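Beta-glucosidase (Pseudoalteromonas sp., PDB 3F95) is the extra C-terminal, galactose-binding-like beta-sandwich domain of an exo-1,3/1,4-beta-glucanase, which probably releases glucose from beta-glucans. Local coordinates at residues 81-86 and 168-173; 88-93 and 134-139; 130-135 and 177-182. All blocks are in the same frame, centred on the assembly; numbering follows the deposited sequence.

Contact 1: residues 81-86 and 168-173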
# COMPACT_ATOMS: atom_id res chain seq x y z
N SER A 81 -11.37 5.25 16.02
CA SER A 81 -10.87 6.45 16.70
C SER A 81 -9.56 6.20 17.45
O SER A 81 -8.84 7.14 17.79
CB SER A 81 -11.93 6.97 17.67
OG SER A 81 -12.25 5.95 18.59
N LYS A 82 -9.27 4.93 17.70
CA LYS A 82 -7.98 4.47 18.20
C LYS A 82 -6.83 5.03 17.35
O LYS A 82 -5.74 5.33 17.87
CB LYS A 82 -7.94 2.94 18.22
CG LYS A 82 -6.68 2.34 18.78
CD LYS A 82 -6.76 0.82 18.86
CE LYS A 82 -5.54 0.30 19.60
NZ LYS A 82 -5.63 -1.15 19.88
N PHE A 83 -7.09 5.17 16.05
CA PHE A 83 -6.05 5.59 15.11
C PHE A 83 -6.16 7.00 14.59
O PHE A 83 -5.43 7.37 13.68
CB PHE A 83 -5.91 4.58 13.96
CG PHE A 83 -5.67 3.19 14.42
CD1 PHE A 83 -4.47 2.86 15.06
CD2 PHE A 83 -6.66 2.21 14.27
CE1 PHE A 83 -4.24 1.58 15.53
CE2 PHE A 83 -6.44 0.92 14.74
CZ PHE A 83 -5.23 0.59 15.36
N SER A 84 -7.03 7.83 15.18
CA SER A 84 -7.24 9.20 14.68
C SER A 84 -5.96 10.03 14.62
O SER A 84 -5.79 10.86 13.72
CB SER A 84 -8.33 9.92 15.47
OG SER A 84 -7.88 10.24 16.77
N THR A 85 -5.04 9.81 15.55
CA THR A 85 -3.71 10.42 15.48
C THR A 85 -2.62 9.36 15.32
O THR A 85 -1.48 9.55 15.77
CB THR A 85 -3.37 11.31 16.71
OG1 THR A 85 -3.80 10.65 17.92
CG2 THR A 85 -4.07 12.65 16.61
N GLY A 86 -2.97 8.25 14.67
CA GLY A 86 -2.06 7.13 14.49
C GLY A 86 -1.41 7.10 13.11
O GLY A 86 -1.30 8.13 12.42
N VAL A 168 1.66 -4.77 6.77
CA VAL A 168 0.87 -3.54 6.75
C VAL A 168 -0.06 -3.54 7.93
O VAL A 168 -0.87 -4.47 8.10
CB VAL A 168 0.02 -3.41 5.45
CG1 VAL A 168 -0.67 -2.08 5.41
CG2 VAL A 168 0.91 -3.53 4.22
N ALA A 169 0.03 -2.49 8.76
CA ALA A 169 -0.84 -2.42 9.94
C ALA A 169 -1.12 -1.00 10.36
O ALA A 169 -0.28 -0.12 10.12
CB ALA A 169 -0.20 -3.21 11.11
N LEU A 170 -2.31 -0.76 10.94
CA LEU A 170 -2.58 0.51 11.61
C LEU A 170 -1.93 0.43 13.01
O LEU A 170 -2.02 -0.60 13.66
CB LEU A 170 -4.08 0.77 11.70
CG LEU A 170 -4.82 1.03 10.39
CD1 LEU A 170 -6.33 0.92 10.56
CD2 LEU A 170 -4.45 2.39 9.82
N THR A 171 -1.27 1.51 13.43
CA THR A 171 -0.60 1.53 14.72
C THR A 171 -0.70 2.90 15.39
O THR A 171 -0.80 3.93 14.71
CB THR A 171 0.90 1.13 14.61
OG1 THR A 171 1.45 1.01 15.93
CG2 THR A 171 1.69 2.20 13.85
N ILE A 172 -0.67 2.91 16.72
CA ILE A 172 -0.71 4.18 17.43
C ILE A 172 0.70 4.69 17.66
O ILE A 172 0.88 5.87 17.92
CB ILE A 172 -1.53 4.13 18.75
CG1 ILE A 172 -0.93 3.14 19.74
CG2 ILE A 172 -2.97 3.80 18.42
CD1 ILE A 172 -1.62 3.10 21.09
N LYS A 173 1.66 3.77 17.56
CA LYS A 173 3.08 4.11 17.63
C LYS A 173 3.94 3.34 16.61
O LYS A 173 4.01 2.10 16.64
CB LYS A 173 3.65 3.91 19.05
CG LYS A 173 3.68 2.48 19.55
CD LYS A 173 5.06 2.15 20.13
CE LYS A 173 5.45 3.13 21.22
NZ LYS A 173 6.92 3.10 21.55

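Contact 2: residues 88-93 and 134-139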
# COMPACT_ATOMS: atom_id res chain seq x y z
N LEU A 88 -0.47 4.53 9.47
CA LEU A 88 -0.41 3.28 8.72
C LEU A 88 1.08 2.93 8.63
O LEU A 88 1.87 3.75 8.16
CB LEU A 88 -1.03 3.42 7.32
CG LEU A 88 -1.03 2.11 6.50
CD1 LEU A 88 -2.10 1.16 7.04
CD2 LEU A 88 -1.23 2.36 5.00
N GLU A 89 1.44 1.74 9.08
CA GLU A 89 2.81 1.26 8.94
C GLU A 89 2.89 0.13 7.94
O GLU A 89 2.00 -0.73 7.89
CB GLU A 89 3.40 0.81 10.29
CG GLU A 89 4.83 0.27 10.17
CD GLU A 89 5.36 -0.39 11.45
OE1 GLU A 89 5.63 0.34 12.41
OE2 GLU A 89 5.53 -1.64 11.47
N LEU A 90 3.94 0.13 7.13
CA LEU A 90 4.15 -0.96 6.18
C LEU A 90 5.64 -1.09 5.90
O LEU A 90 6.39 -0.16 6.13
CB LEU A 90 3.39 -0.70 4.87
CG LEU A 90 3.86 0.46 3.96
CD1 LEU A 90 3.33 0.32 2.52
CD2 LEU A 90 3.46 1.79 4.50
N LYS A 91 6.06 -2.25 5.43
CA LYS A 91 7.41 -2.36 4.87
C LYS A 91 7.28 -2.29 3.34
O LYS A 91 6.34 -2.84 2.76
CB LYS A 91 8.09 -3.65 5.32
CG LYS A 91 8.24 -3.73 6.86
CD LYS A 91 8.94 -5.01 7.30
CE LYS A 91 9.12 -5.04 8.84
NZ LYS A 91 7.78 -5.10 9.51
N MET A 92 8.19 -1.57 2.71
CA MET A 92 8.18 -1.43 1.24
C MET A 92 9.61 -1.53 0.72
O MET A 92 10.55 -1.10 1.41
CB MET A 92 7.56 -0.10 0.85
CG MET A 92 7.45 0.13 -0.67
SD MET A 92 6.84 1.74 -1.13
CE MET A 92 5.12 1.57 -0.68
N ARG A 93 9.77 -2.11 -0.48
CA ARG A 93 11.04 -2.09 -1.19
C ARG A 93 10.70 -1.61 -2.61
O ARG A 93 9.81 -2.18 -3.26
CB ARG A 93 11.63 -3.50 -1.24
CG ARG A 93 12.89 -3.64 -2.07
CD ARG A 93 13.40 -5.08 -2.06
NE ARG A 93 12.44 -5.94 -2.77
CZ ARG A 93 12.45 -7.27 -2.78
NH1 ARG A 93 13.38 -7.96 -2.11
NH2 ARG A 93 11.52 -7.93 -3.46
N LEU A 134 8.10 1.94 6.78
CA LEU A 134 7.57 3.29 6.63
C LEU A 134 6.39 3.49 7.58
O LEU A 134 5.47 2.65 7.63
CB LEU A 134 7.13 3.53 5.17
CG LEU A 134 8.16 3.33 4.06
CD1 LEU A 134 7.51 3.58 2.68
CD2 LEU A 134 9.38 4.29 4.28
N ALA A 135 6.43 4.56 8.38
CA ALA A 135 5.31 4.92 9.24
C ALA A 135 4.63 6.17 8.69
O ALA A 135 5.27 7.20 8.47
CB ALA A 135 5.76 5.11 10.73
N ILE A 136 3.35 6.06 8.38
CA ILE A 136 2.64 7.16 7.72
C ILE A 136 1.59 7.79 8.63
O ILE A 136 0.52 7.22 8.84
CB ILE A 136 1.99 6.71 6.38
CG1 ILE A 136 3.07 6.11 5.46
CG2 ILE A 136 1.31 7.90 5.73
CD1 ILE A 136 2.53 5.36 4.25
N PRO A 137 1.90 8.98 9.19
CA PRO A 137 0.92 9.60 10.08
C PRO A 137 -0.36 9.85 9.30
O PRO A 137 -0.31 10.33 8.16
CB PRO A 137 1.58 10.91 10.52
CG PRO A 137 2.81 11.09 9.63
CD PRO A 137 3.14 9.77 9.02
N LEU A 138 -1.49 9.49 9.89
CA LEU A 138 -2.77 9.59 9.19
C LEU A 138 -3.30 11.02 9.15
O LEU A 138 -4.08 11.39 8.27
CB LEU A 138 -3.80 8.63 9.79
CG LEU A 138 -3.43 7.14 9.69
CD1 LEU A 138 -4.51 6.25 10.28
CD2 LEU A 138 -3.11 6.73 8.23
N HIS A 139 -2.87 11.83 10.10
CA HIS A 139 -3.37 13.19 10.15
C HIS A 139 -2.29 14.26 10.19
O HIS A 139 -1.36 14.21 11.00
CB HIS A 139 -4.38 13.33 11.28
CG HIS A 139 -5.64 12.56 11.03
ND1 HIS A 139 -5.82 11.27 11.46
CD2 HIS A 139 -6.77 12.89 10.35
CE1 HIS A 139 -7.01 10.83 11.09
NE2 HIS A 139 -7.61 11.80 10.42

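Contact 3: residues 130-135 and 177-182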
# COMPACT_ATOMS: atom_id res chain seq x y z
N SER A 130 16.33 -1.34 -1.11
CA SER A 130 16.25 -2.23 0.03
C SER A 130 14.90 -2.07 0.69
O SER A 130 14.20 -1.09 0.45
CB SER A 130 17.34 -1.90 1.06
OG SER A 130 18.62 -1.84 0.46
N TRP A 131 14.55 -3.02 1.55
CA TRP A 131 13.35 -2.90 2.38
C TRP A 131 13.52 -1.78 3.39
O TRP A 131 14.65 -1.61 3.94
CB TRP A 131 13.06 -4.19 3.13
CG TRP A 131 12.50 -5.28 2.27
CD1 TRP A 131 13.19 -6.30 1.67
CD2 TRP A 131 11.12 -5.45 1.91
NE1 TRP A 131 12.31 -7.12 0.96
CE2 TRP A 131 11.04 -6.62 1.10
CE3 TRP A 131 9.94 -4.74 2.20
CZ2 TRP A 131 9.81 -7.10 0.57
CZ3 TRP A 131 8.71 -5.21 1.67
CH2 TRP A 131 8.67 -6.37 0.87
N HIS A 132 12.44 -1.03 3.62
CA HIS A 132 12.34 -0.03 4.70
C HIS A 132 10.98 -0.09 5.37
O HIS A 132 9.96 -0.35 4.70
CB HIS A 132 12.56 1.39 4.19
CG HIS A 132 13.87 1.54 3.47
ND1 HIS A 132 15.06 1.69 4.14
CD2 HIS A 132 14.17 1.49 2.16
CE1 HIS A 132 16.05 1.74 3.26
NE2 HIS A 132 15.54 1.62 2.05
N THR A 133 10.95 0.12 6.67
CA THR A 133 9.70 0.22 7.39
C THR A 133 9.26 1.69 7.38
O THR A 133 9.96 2.57 7.89
CB THR A 133 9.83 -0.28 8.84
OG1 THR A 133 10.36 -1.60 8.81
CG2 THR A 133 8.48 -0.30 9.51
N LEU A 134 8.10 1.94 6.78
CA LEU A 134 7.57 3.29 6.63
C LEU A 134 6.39 3.49 7.58
O LEU A 134 5.47 2.65 7.63
CB LEU A 134 7.13 3.53 5.17
CG LEU A 134 8.16 3.33 4.06
CD1 LEU A 134 7.51 3.58 2.68
CD2 LEU A 134 9.38 4.29 4.28
N ALA A 135 6.43 4.56 8.38
CA ALA A 135 5.31 4.92 9.24
C ALA A 135 4.63 6.17 8.69
O ALA A 135 5.27 7.20 8.47
CB ALA A 135 5.76 5.11 10.73
N ASP A 177 12.43 1.06 14.23
CA ASP A 177 13.30 1.29 13.08
C ASP A 177 12.57 1.92 11.89
O ASP A 177 13.12 2.04 10.79
CB ASP A 177 14.14 0.05 12.73
CG ASP A 177 15.40 -0.07 13.59
OD1 ASP A 177 16.23 -0.95 13.29
OD2 ASP A 177 15.57 0.71 14.57
N SER A 178 11.37 2.42 12.15
CA SER A 178 10.56 3.03 11.10
C SER A 178 11.02 4.43 10.68
O SER A 178 11.63 5.17 11.47
CB SER A 178 9.09 3.06 11.50
OG SER A 178 8.85 4.03 12.50
N ILE A 179 10.73 4.77 9.43
CA ILE A 179 10.95 6.09 8.86
C ILE A 179 9.57 6.71 8.67
O ILE A 179 8.72 6.14 7.98
CB ILE A 179 11.69 5.97 7.52
CG1 ILE A 179 12.98 5.14 7.68
CG2 ILE A 179 11.93 7.36 6.86
CD1 ILE A 179 13.70 4.83 6.33
N SER A 180 9.33 7.86 9.30
CA SER A 180 8.03 8.52 9.21
C SER A 180 7.93 9.38 7.94
O SER A 180 8.75 10.29 7.71
CB SER A 180 7.75 9.33 10.49
OG SER A 180 6.49 9.99 10.42
N LEU A 181 6.91 9.09 7.12
CA LEU A 181 6.58 9.94 5.98
C LEU A 181 5.72 11.09 6.49
O LEU A 181 4.50 11.12 6.32
CB LEU A 181 5.88 9.16 4.85
CG LEU A 181 6.65 7.97 4.29
CD1 LEU A 181 5.89 7.45 3.06
CD2 LEU A 181 8.09 8.38 3.94
N THR A 182 6.38 12.05 7.12
CA THR A 182 5.73 13.19 7.73
C THR A 182 5.09 14.09 6.68
O THR A 182 5.40 13.99 5.50
CB THR A 182 6.76 13.99 8.59
OG1 THR A 182 7.78 14.49 7.73
CG2 THR A 182 7.40 13.08 9.64
O HOH W 1 13.18 0.91 8.19

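Contact 1: residues 81-86 and 168-173
Phe83 lays one face of its ring on Leu170, whose CB sits over the ring centre, 3.6 Å from the centroid and 3° off the ring normal, a CH-pi contact. Leu170 CD1 adds a second touch, 3.9 Å from Phe83 CD2. The first torsion of Phe83 (chi1 -55°) sets CG beside the backbone N, anti to the carbonyl carbon, and the ring lies against the end of strand 161-171. The other face of the ring is covered by Lys82 CG, so the ring is held between its own neighbour and the strand. Lys82 runs fully extended, and its NZ is hydrogen-bonded to Ser4 O.

Ile172 borders the patch with its CG2 branch, which is anti to the carbonyl carbon while CG1 stands between N and C (chi1 61°). Ile172 CG2 lies 3.8 Å from Phe83 CD1 and 3.2 Å from Lys82 O. At the close of the type I turn from Phe83 to Gly86, Gly86 CA comes within 3.4 Å of Thr171 O. The joint between turn and strand end is therefore chiefly apolar, with the phenyl ring its main piece and Gly86, lacking a side chain, letting the two backbones come close.

Contact 2: residues 88-93 and 134-139
Leu88 and Leu90 pair with Ile136 and Leu134 through four backbone hydrogen bonds, two to each pair, between antiparallel strands whose axes come within 4.7 Å. Leu88 N gives to Ile136 O at 2.9 Å, and Leu88 O receives Ile136 N; in both bonds the donor is tilted from the carbonyl plane by nearly 30°. The bonds of the other pair are straighter: Leu134 N meets Leu90 O at 2.8 Å, nearly along the C=O axis, and Leu90 N lies in the carbonyl plane of Leu134 O. Between them Glu89 and Ala135 form a non-hydrogen-bonded pair, where Glu89 CA makes a CA-H...O contact of 3.3 Å with Leu134 O.

Apolar contacts gather on the face that carries the leucines. Leu90 CG stands between its backbone N and carbonyl carbon (chi1 68°), and its CD2 branch meets Ile136 CD1 obliquely at 3.7 Å and Leu134 CB at 4.1 Å. Leu134 CD1 reaches Met92 CB, two residues beyond Leu90. Past the end of strand 132-137, Leu138 brings CD2 to 4.0 Å from Leu88 CB. This layer continues into the opposing sheet, where Ile136 touches Leu104 and Ile117 and Leu138 touches Val106.

The face of Glu89 and Ala135 is more mixed. In the conformer given, Glu89 is extended with CG anti to the backbone N (chi1 178°), passes CG 3.5 Å from Leu134 O, and has OE1 hydrogen-bonded to Ser175 N; Lys91 forms a salt bridge with Asp167, while Ala135 touches Pro174. An apolar face packed against a second sheet is characteristic of a beta-sandwich, here a galactose-binding-like domain.

Contact 3: residues 130-135 and 177-182
Thr133 to Ala135 pair in parallel with Ser178 to Leu181 through three backbone hydrogen bonds of 2.8 Å: Ile179 N to Thr133 O, Ala135 N to Ile179 O, and Leu181 N to Ala135 O. In the second of these, Ala135 N stands above the carbonyl plane of Ile179, 41° out of it. Ser180 CA also closes on Ala135 O, a CA-H...O contact of 3.1 Å, so that oxygen is approached by two groups of 177-182. Before the pairing starts, a water accepts from Thr133 N and donates to Asp177 O, bridging the two backbones.

On one face, the Thr133 methyl CG2, anti to the backbone N, meets Ser178 CB at 4.0 Å. Ser178 OG lies 3.7 Å from Ala135 CB and is hydrogen-bonded to Ser175 O. On the other face, Ile179 CD1 lies 4.1 Å from His132 ND1, approaching the imidazole obliquely; His132 NE2 is hydrogen-bonded to Asp128. Leu134 CD2 nears Ile179 CB, and Leu134 CD1 meets Leu181 CD1 at 4.2 Å, with Leu125 of helix 123-126 also touching Leu134. The chemistry is thus mainly that of backbone bonding, extended by one water, with small side chains on one face and aliphatic ones with an imidazole on the other.

In the fold
All three contacts reach one mixed sheet, in which neighbouring strands run in the order 161-171, 87-94, 132-137 and 179-180. Contact 1 joins the loop before strand 87-94 to the end of strand 161-171; its centre lies about 10 Å from that of contact 2 and about 15 Å from that of contact 3. Contacts 2 and 3 have centres about 6 Å apart and share Leu134 and Ala135, because strand 132-137 pairs antiparallel on one edge and parallel on the other. Along the chain, contact 2 falls between the two halves of contact 1, while contacts 1 and 3 interleave. Residues close to the C-terminus thereby extend the same sheet of the sandwich through parallel strand 179-180.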